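Long-range contacts in mitogen (Streptococcus dysgalactiae, PDB 2J4X), which is a bacterial superantigen of the staphylococcal and streptococcal toxin family that binds zinc and probably acts as a toxin by stimulating T cells: residues A[141-145]-A[182-188]; A[163-168]-A[179-183]. All blocks are in the same frame, centred on the assembly; numbering follows the deposited sequence.

Interaction 1 (A[141-145]-A[182-188]); sequences DVRLR and LFTHPNY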
ATOM      1  N   ASP A 141       2.372  -0.951   2.291  1.00 27.46           N
ATOM      2  CA  ASP A 141       3.239   0.119   1.809  1.00 26.63           C
ATOM      3  C   ASP A 141       2.621   1.499   1.972  1.00 26.42           C
ATOM      4  O   ASP A 141       3.263   2.414   2.481  1.00 25.96           O
ATOM      5  CB  ASP A 141       3.614  -0.143   0.340  1.00 27.10           C
ATOM      6  CG  ASP A 141       4.786   0.718  -0.132  1.00 27.79           C
ATOM      7  OD1 ASP A 141       5.711   0.958   0.671  1.00 28.62           O
ATOM      8  OD2 ASP A 141       4.800   1.139  -1.304  1.00 29.02           O
ATOM      9  N   VAL A 142       1.373   1.637   1.536  1.00 25.59           N
ATOM     10  CA  VAL A 142       0.644   2.892   1.640  1.00 26.19           C
ATOM     11  C   VAL A 142       0.378   3.327   3.085  1.00 26.72           C
ATOM     12  O   VAL A 142       0.522   4.494   3.419  1.00 28.18           O
ATOM     13  CB  VAL A 142      -0.717   2.806   0.882  1.00 26.39           C
ATOM     14  CG1 VAL A 142      -1.610   4.011   1.256  1.00 24.18           C
ATOM     15  CG2 VAL A 142      -0.451   2.733  -0.641  1.00 23.76           C
ATOM     16  N   ARG A 143      -0.043   2.412   3.944  1.00 27.36           N
ATOM     17  CA  ARG A 143      -0.281   2.778   5.331  1.00 27.11           C
ATOM     18  C   ARG A 143       1.061   3.118   6.037  1.00 28.61           C
ATOM     19  O   ARG A 143       1.132   4.040   6.881  1.00 28.42           O
ATOM     20  CB  ARG A 143      -1.004   1.630   6.050  1.00 26.73           C
ATOM     21  CG  ARG A 143      -2.398   1.335   5.507  1.00 27.36           C
ATOM     22  CD  ARG A 143      -3.051   0.163   6.239  1.00 28.21           C
ATOM     23  NE  ARG A 143      -3.244   0.431   7.665  1.00 29.68           N
ATOM     24  CZ  ARG A 143      -3.671  -0.469   8.542  1.00 30.48           C
ATOM     25  NH1 ARG A 143      -3.947  -1.693   8.144  1.00 31.92           N
ATOM     26  NH2 ARG A 143      -3.830  -0.155   9.817  1.00 31.90           N
ATOM     27  N   LEU A 144       2.122   2.393   5.691  1.00 27.65           N
ATOM     28  CA  LEU A 144       3.418   2.641   6.306  1.00 28.42           C
ATOM     29  C   LEU A 144       3.922   4.006   5.903  1.00 28.59           C
ATOM     30  O   LEU A 144       4.451   4.745   6.739  1.00 28.43           O
ATOM     31  CB  LEU A 144       4.446   1.564   5.909  1.00 28.02           C
ATOM     32  CG  LEU A 144       5.840   1.701   6.542  1.00 27.41           C
ATOM     33  CD1 LEU A 144       6.449   0.333   6.779  1.00 27.38           C
ATOM     34  CD2 LEU A 144       6.725   2.554   5.658  1.00 28.14           C
ATOM     35  N   ARG A 145       3.761   4.350   4.627  1.00 27.93           N
ATOM     36  CA  ARG A 145       4.223   5.656   4.146  1.00 28.22           C
ATOM     37  C   ARG A 145       3.406   6.787   4.764  1.00 28.50           C
ATOM     38  O   ARG A 145       3.976   7.777   5.205  1.00 30.38           O
ATOM     39  CB  ARG A 145       4.156   5.737   2.614  1.00 27.00           C
ATOM     40  CG  ARG A 145       5.182   4.872   1.923  1.00 27.12           C
ATOM     41  CD  ARG A 145       5.004   4.865   0.425  1.00 25.39           C
ATOM     42  NE  ARG A 145       5.786   3.806  -0.198  1.00 25.00           N
ATOM     43  CZ  ARG A 145       6.700   3.990  -1.145  1.00 24.65           C
ATOM     44  NH1 ARG A 145       6.973   5.201  -1.600  1.00 22.73           N
ATOM     45  NH2 ARG A 145       7.323   2.946  -1.653  1.00 22.43           N
ATOM     46  N   LEU A 182      11.623   3.759  -0.415  1.00 29.99           N
ATOM     47  CA  LEU A 182      10.608   4.730   0.005  1.00 28.79           C
ATOM     48  C   LEU A 182      10.476   5.922  -0.912  1.00 29.09           C
ATOM     49  O   LEU A 182       9.570   6.727  -0.750  1.00 29.20           O
ATOM     50  CB  LEU A 182      10.918   5.249   1.407  1.00 28.05           C
ATOM     51  CG  LEU A 182      10.549   4.371   2.602  1.00 28.99           C
ATOM     52  CD1 LEU A 182      11.015   5.027   3.920  1.00 25.75           C
ATOM     53  CD2 LEU A 182       9.022   4.153   2.589  1.00 26.89           C
ATOM     54  N   PHE A 183      11.406   6.044  -1.855  1.00 30.52           N
ATOM     55  CA  PHE A 183      11.409   7.140  -2.808  1.00 31.20           C
ATOM     56  C   PHE A 183      11.093   6.687  -4.223  1.00 32.59           C
ATOM     57  O   PHE A 183      11.525   7.298  -5.198  1.00 33.83           O
ATOM     58  CB  PHE A 183      12.749   7.890  -2.739  1.00 30.89           C
ATOM     59  CG  PHE A 183      12.840   8.803  -1.551  1.00 30.53           C
ATOM     60  CD1 PHE A 183      13.056   8.285  -0.279  1.00 30.75           C
ATOM     61  CD2 PHE A 183      12.523  10.156  -1.673  1.00 31.01           C
ATOM     62  CE1 PHE A 183      12.935   9.093   0.850  1.00 29.39           C
ATOM     63  CE2 PHE A 183      12.401  10.966  -0.550  1.00 29.58           C
ATOM     64  CZ  PHE A 183      12.604  10.431   0.710  1.00 29.83           C
ATOM     65  N   THR A 184      10.333   5.599  -4.308  1.00 33.62           N
ATOM     66  CA  THR A 184       9.883   5.021  -5.571  1.00 34.61           C
ATOM     67  C   THR A 184       8.375   4.764  -5.452  1.00 35.59           C
ATOM     68  O   THR A 184       7.805   4.820  -4.354  1.00 35.49           O
ATOM     69  CB  THR A 184      10.595   3.655  -5.907  1.00 32.57           C
ATOM     70  OG1 THR A 184      10.219   2.653  -4.962  1.00 32.80           O
ATOM     71  CG2 THR A 184      12.083   3.797  -5.875  1.00 32.48           C
ATOM     72  N   HIS A 185       7.729   4.513  -6.589  1.00 36.86           N
ATOM     73  CA  HIS A 185       6.300   4.193  -6.617  1.00 37.60           C
ATOM     74  C   HIS A 185       6.190   2.749  -7.112  1.00 36.87           C
ATOM     75  O   HIS A 185       6.273   2.493  -8.313  1.00 37.64           O
ATOM     76  CB  HIS A 185       5.528   5.111  -7.572  1.00 38.25           C
ATOM     77  CG  HIS A 185       4.045   4.956  -7.462  1.00 40.62           C
ATOM     78  ND1 HIS A 185       3.447   3.744  -7.181  1.00 41.69           N
ATOM     79  CD2 HIS A 185       3.042   5.857  -7.560  1.00 40.73           C
ATOM     80  CE1 HIS A 185       2.139   3.907  -7.106  1.00 40.73           C
ATOM     81  NE2 HIS A 185       1.867   5.179  -7.332  1.00 41.04           N
ATOM     82  N   PRO A 186       6.019   1.785  -6.194  1.00 36.45           N
ATOM     83  CA  PRO A 186       5.920   0.401  -6.662  1.00 35.99           C
ATOM     84  C   PRO A 186       4.803   0.203  -7.683  1.00 36.47           C
ATOM     85  O   PRO A 186       3.904   1.035  -7.803  1.00 36.54           O
ATOM     86  CB  PRO A 186       5.668  -0.384  -5.370  1.00 35.41           C
ATOM     87  CG  PRO A 186       6.367   0.425  -4.333  1.00 33.95           C
ATOM     88  CD  PRO A 186       5.987   1.847  -4.722  1.00 35.53           C
ATOM     89  N   ASN A 187       4.891  -0.898  -8.423  1.00 37.41           N
ATOM     90  CA  ASN A 187       3.874  -1.276  -9.400  1.00 38.79           C
ATOM     91  C   ASN A 187       2.862  -2.125  -8.640  1.00 37.19           C
ATOM     92  O   ASN A 187       3.096  -3.310  -8.361  1.00 37.28           O
ATOM     93  CB  ASN A 187       4.468  -2.125 -10.517  1.00 40.93           C
ATOM     94  CG  ASN A 187       3.442  -2.483 -11.579  1.00 43.20           C
ATOM     95  OD1 ASN A 187       2.244  -2.244 -11.407  1.00 44.39           O
ATOM     96  ND2 ASN A 187       3.907  -3.058 -12.684  1.00 45.74           N
ATOM     97  N   TYR A 188       1.734  -1.524  -8.307  1.00 36.43           N
ATOM     98  CA  TYR A 188       0.713  -2.226  -7.535  1.00 36.68           C
ATOM     99  C   TYR A 188      -0.284  -3.016  -8.393  1.00 37.25           C
ATOM    100  O   TYR A 188      -1.170  -3.695  -7.868  1.00 36.48           O
ATOM    101  CB  TYR A 188      -0.061  -1.230  -6.652  1.00 32.20           C
ATOM    102  CG  TYR A 188       0.767  -0.406  -5.690  1.00 27.32           C
ATOM    103  CD1 TYR A 188       1.690  -1.005  -4.842  1.00 26.49           C
ATOM    104  CD2 TYR A 188       0.554   0.968  -5.576  1.00 26.89           C
ATOM    105  CE1 TYR A 188       2.382  -0.246  -3.887  1.00 26.90           C
ATOM    106  CE2 TYR A 188       1.224   1.734  -4.640  1.00 26.14           C
ATOM    107  CZ  TYR A 188       2.136   1.128  -3.791  1.00 27.50           C
ATOM    108  OH  TYR A 188       2.769   1.887  -2.822  1.00 28.27           O
TER
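Asp141 holds CG anti to its own N (chi1 -165°), and this carries the carboxylate toward the hydroxyl of Tyr188. Arg145, one helical turn later, places CG anti to its carbonyl carbon and runs extended from CG to NE. This reach brings the guanidinium beside the same carboxylate. Tyr188 OH gives its proton to Asp141 OD2 at 2.6 Å. OD2 is met on its anti side, somewhat out of plane, and lies at the edge of the phenol ring, near its plane, with the carboxylate turned 66° from it. Arg145 NE forms the salt bridge to Asp141 OD1 at 3.0 Å. That bond is nearly straight (168°) and in the guanidinium plane, but reaches OD1 from above the carboxylate. OD1 of this buried carboxylate thus takes bonds from Arg145 NE and Trp168 NE1, and OD2 takes the Tyr188 bond and a weak one from Arg145 NH2. Tyr188 OH also pairs with Tyr14 OH of helix 7-14.

Asp141 and Arg145 lie on helix 137-150, the long central helix of the beta-grasp domain in the superantigen fold. Segment 182-188 leaves strand 177-181 and passes beside that helix. Arg145 NH1 makes a bent bond to Thr184 O at 2.9 Å, with the oxygen tilted from the guanidinium plane, and NH2 adds a weak bond to it. The hydroxyl of Thr184 turns instead to Asp181 O. Leu182 lies over one face of the guanidinium, while its CD2 touches Arg145 CG at 4.0 Å and Leu144 CD2 at 4.2 Å. Pro186 brings CD to 3.5 Å from Arg145 NH2 and CG to 3.5 Å from Asp141 OD2. Val142 CG2 packs obliquely on the phenol end of Tyr188, 4.4 Å from CZ.

Interaction 2 (A[163-168]-A[179-183]); sequences CKKGYW and FTDLF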
ATOM      1  N   CYS A 163      14.473  13.181   6.164  1.00 47.14           N
ATOM      2  CA  CYS A 163      14.668  11.975   5.378  1.00 45.37           C
ATOM      3  C   CYS A 163      14.874  12.432   3.943  1.00 43.53           C
ATOM      4  O   CYS A 163      13.966  12.956   3.302  1.00 42.81           O
ATOM      5  CB  CYS A 163      13.435  11.063   5.500  1.00 45.27           C
ATOM      6  SG  CYS A 163      13.600   9.443   4.680  1.00 47.02           S
ATOM      7  N   LYS A 164      16.092  12.251   3.457  1.00 43.99           N
ATOM      8  CA  LYS A 164      16.457  12.649   2.104  1.00 43.65           C
ATOM      9  C   LYS A 164      16.320  11.451   1.185  1.00 42.02           C
ATOM     10  O   LYS A 164      16.051  11.595   0.002  1.00 42.63           O
ATOM     11  CB  LYS A 164      17.909  13.170   2.059  1.00 45.51           C
ATOM     12  CG  LYS A 164      18.247  14.366   2.984  1.00 47.18           C
ATOM     13  CD  LYS A 164      17.242  15.507   2.857  1.00 49.68           C
ATOM     14  CE  LYS A 164      17.791  16.823   3.405  1.00 51.22           C
ATOM     15  NZ  LYS A 164      18.820  17.420   2.493  1.00 53.28           N
ATOM     16  N   LYS A 165      16.516  10.265   1.750  1.00 41.19           N
ATOM     17  CA  LYS A 165      16.412   9.006   1.019  1.00 38.20           C
ATOM     18  C   LYS A 165      16.153   7.881   2.024  1.00 37.06           C
ATOM     19  O   LYS A 165      16.280   8.081   3.232  1.00 35.57           O
ATOM     20  CB  LYS A 165      17.696   8.734   0.230  1.00 37.07           C
ATOM     21  CG  LYS A 165      18.958   8.632   1.067  1.00 38.45           C
ATOM     22  CD  LYS A 165      20.114   8.135   0.241  1.00 39.06           C
ATOM     23  CE  LYS A 165      21.423   8.394   0.948  1.00 42.73           C
ATOM     24  NZ  LYS A 165      21.503   7.757   2.282  1.00 43.06           N
ATOM     25  N   GLY A 166      15.777   6.705   1.534  1.00 35.94           N
ATOM     26  CA  GLY A 166      15.519   5.605   2.444  1.00 35.47           C
ATOM     27  C   GLY A 166      14.706   4.445   1.896  1.00 35.26           C
ATOM     28  O   GLY A 166      14.219   4.472   0.782  1.00 34.99           O
ATOM     29  N   TYR A 167      14.558   3.406   2.703  1.00 35.89           N
ATOM     30  CA  TYR A 167      13.795   2.226   2.305  1.00 34.58           C
ATOM     31  C   TYR A 167      13.271   1.497   3.557  1.00 32.38           C
ATOM     32  O   TYR A 167      13.643   1.818   4.682  1.00 29.40           O
ATOM     33  CB  TYR A 167      14.678   1.290   1.440  1.00 34.80           C
ATOM     34  CG  TYR A 167      15.852   0.637   2.157  1.00 35.77           C
ATOM     35  CD1 TYR A 167      15.781  -0.683   2.606  1.00 36.71           C
ATOM     36  CD2 TYR A 167      17.025   1.344   2.394  1.00 36.71           C
ATOM     37  CE1 TYR A 167      16.838  -1.268   3.268  1.00 37.08           C
ATOM     38  CE2 TYR A 167      18.086   0.762   3.060  1.00 38.01           C
ATOM     39  CZ  TYR A 167      17.984  -0.537   3.491  1.00 37.96           C
ATOM     40  OH  TYR A 167      19.038  -1.095   4.159  1.00 41.94           O
ATOM     41  N   TRP A 168      12.378   0.541   3.366  1.00 30.59           N
ATOM     42  CA  TRP A 168      11.880  -0.192   4.503  1.00 31.53           C
ATOM     43  C   TRP A 168      11.767  -1.634   4.092  1.00 30.68           C
ATOM     44  O   TRP A 168      11.986  -1.976   2.936  1.00 31.11           O
ATOM     45  CB  TRP A 168      10.517   0.335   4.961  1.00 30.74           C
ATOM     46  CG  TRP A 168       9.416   0.051   4.008  1.00 31.28           C
ATOM     47  CD1 TRP A 168       9.136   0.718   2.842  1.00 31.36           C
ATOM     48  CD2 TRP A 168       8.433  -0.980   4.128  1.00 31.41           C
ATOM     49  NE1 TRP A 168       8.030   0.164   2.231  1.00 32.10           N
ATOM     50  CE2 TRP A 168       7.579  -0.881   2.996  1.00 32.23           C
ATOM     51  CE3 TRP A 168       8.188  -1.984   5.081  1.00 29.99           C
ATOM     52  CZ2 TRP A 168       6.494  -1.748   2.796  1.00 30.46           C
ATOM     53  CZ3 TRP A 168       7.114  -2.842   4.880  1.00 30.75           C
ATOM     54  CH2 TRP A 168       6.276  -2.717   3.741  1.00 30.44           C
ATOM     55  N   PHE A 179      12.477  -5.778   0.873  1.00 39.55           N
ATOM     56  CA  PHE A 179      12.837  -4.367   0.915  1.00 38.45           C
ATOM     57  C   PHE A 179      12.168  -3.518  -0.175  1.00 38.26           C
ATOM     58  O   PHE A 179      11.972  -3.981  -1.310  1.00 37.36           O
ATOM     59  CB  PHE A 179      14.357  -4.228   0.800  1.00 40.50           C
ATOM     60  CG  PHE A 179      15.117  -4.669   2.030  1.00 41.88           C
ATOM     61  CD1 PHE A 179      16.126  -5.633   1.930  1.00 42.55           C
ATOM     62  CD2 PHE A 179      14.861  -4.089   3.273  1.00 41.40           C
ATOM     63  CE1 PHE A 179      16.872  -6.011   3.043  1.00 42.34           C
ATOM     64  CE2 PHE A 179      15.601  -4.459   4.394  1.00 42.16           C
ATOM     65  CZ  PHE A 179      16.610  -5.423   4.276  1.00 42.62           C
ATOM     66  N   THR A 180      11.842  -2.271   0.172  1.00 35.12           N
ATOM     67  CA  THR A 180      11.204  -1.360  -0.764  1.00 33.52           C
ATOM     68  C   THR A 180      11.783   0.037  -0.633  1.00 32.65           C
ATOM     69  O   THR A 180      11.968   0.531   0.468  1.00 33.41           O
ATOM     70  CB  THR A 180       9.675  -1.304  -0.533  1.00 33.56           C
ATOM     71  OG1 THR A 180       9.128  -2.617  -0.702  1.00 34.61           O
ATOM     72  CG2 THR A 180       9.008  -0.356  -1.517  1.00 31.47           C
ATOM     73  N   ASP A 181      12.066   0.669  -1.766  1.00 31.67           N
ATOM     74  CA  ASP A 181      12.626   2.015  -1.780  1.00 31.36           C
ATOM     75  C   ASP A 181      11.488   2.977  -1.488  1.00 30.79           C
ATOM     76  O   ASP A 181      10.501   2.990  -2.220  1.00 32.18           O
ATOM     77  CB  ASP A 181      13.223   2.318  -3.156  1.00 31.07           C
ATOM     78  CG  ASP A 181      14.100   3.534  -3.154  1.00 29.98           C
ATOM     79  OD1 ASP A 181      13.877   4.436  -2.342  1.00 29.01           O
ATOM     80  OD2 ASP A 181      15.010   3.608  -3.988  1.00 33.87           O
ATOM     81  N   LEU A 182      11.623   3.759  -0.415  1.00 29.99           N
ATOM     82  CA  LEU A 182      10.608   4.730   0.005  1.00 28.79           C
ATOM     83  C   LEU A 182      10.476   5.922  -0.912  1.00 29.09           C
ATOM     84  O   LEU A 182       9.570   6.727  -0.750  1.00 29.20           O
ATOM     85  CB  LEU A 182      10.918   5.249   1.407  1.00 28.05           C
ATOM     86  CG  LEU A 182      10.549   4.371   2.602  1.00 28.99           C
ATOM     87  CD1 LEU A 182      11.015   5.027   3.920  1.00 25.75           C
ATOM     88  CD2 LEU A 182       9.022   4.153   2.589  1.00 26.89           C
ATOM     89  N   PHE A 183      11.406   6.044  -1.855  1.00 30.52           N
ATOM     90  CA  PHE A 183      11.409   7.140  -2.808  1.00 31.20           C
ATOM     91  C   PHE A 183      11.093   6.687  -4.223  1.00 32.59           C
ATOM     92  O   PHE A 183      11.525   7.298  -5.198  1.00 33.83           O
ATOM     93  CB  PHE A 183      12.749   7.890  -2.739  1.00 30.89           C
ATOM     94  CG  PHE A 183      12.840   8.803  -1.551  1.00 30.53           C
ATOM     95  CD1 PHE A 183      13.056   8.285  -0.279  1.00 30.75           C
ATOM     96  CD2 PHE A 183      12.523  10.156  -1.673  1.00 31.01           C
ATOM     97  CE1 PHE A 183      12.935   9.093   0.850  1.00 29.39           C
ATOM     98  CE2 PHE A 183      12.401  10.966  -0.550  1.00 29.58           C
ATOM     99  CZ  PHE A 183      12.604  10.431   0.710  1.00 29.83           C
TER
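Trp168 O accepts the N-H of Thr180 at 2.8 Å and also a CA-H contact from Phe179 CA at 3.2 Å. The return bond, Trp168 N to Thr180 O, makes this an antiparallel hydrogen-bonded pair. Tyr167 and Asp181 form the next, non-hydrogen-bonded pair. Beyond it Leu182 N reaches Gly166 O at 2.9 Å. Asp181 OD1 accepts Phe183 N in an Asx turn where the strand ends.

Tyr167 turns CG between its N and carbonyl carbon (chi1 67°). Its ring edge then meets the face of Phe179 in an offset edge-to-face pair. The planes stand at 79° and Tyr167 CE1 is 3.4 Å from Phe179 CD2. Trp168 lies side by side with Thr180, with NE1 3.5 Å from Thr180 CB, while the NE1 hydrogen bond goes to Asp141. Leu182 CD2 touches Trp168 CD1 at 3.4 Å. Phe183 packs on the backbone before the strand. Lys164 O lies over one face of its ring, and Cys163 SG sits at its edge, 3.9 Å from CE1.

The two strands form a beta hairpin at the margin of the five-stranded sheet. Strand 199-206 flanks 166-172, where Tyr205 stacks on Tyr167. Helix 137-150 covers Trp168 and Thr180, and helix 7-14 meets Phe183.

How the interactions relate
Interactions 1 and 2 have centres about 9 Å apart in the beta-grasp domain. Their segments overlap at Leu182 and Phe183, where an outermost strand gives way to the loop, and of the two only Leu182 takes part in both contacts. Along the chain come 141-145, 163-168, then 179-183 running into 182-188. Interaction 2 pairs the two strands of the edge hairpin at the end away from its turn. Interaction 1 ties the loop that follows to helix 137-150. Leu144 CD1 packs on Trp168 CE3 at 3.4 Å, joining helix and hairpin directly. Together they join the helix to the sheet whose strands 166-172 and 199-206 carry the zinc ligands His171, His201 and Asp203.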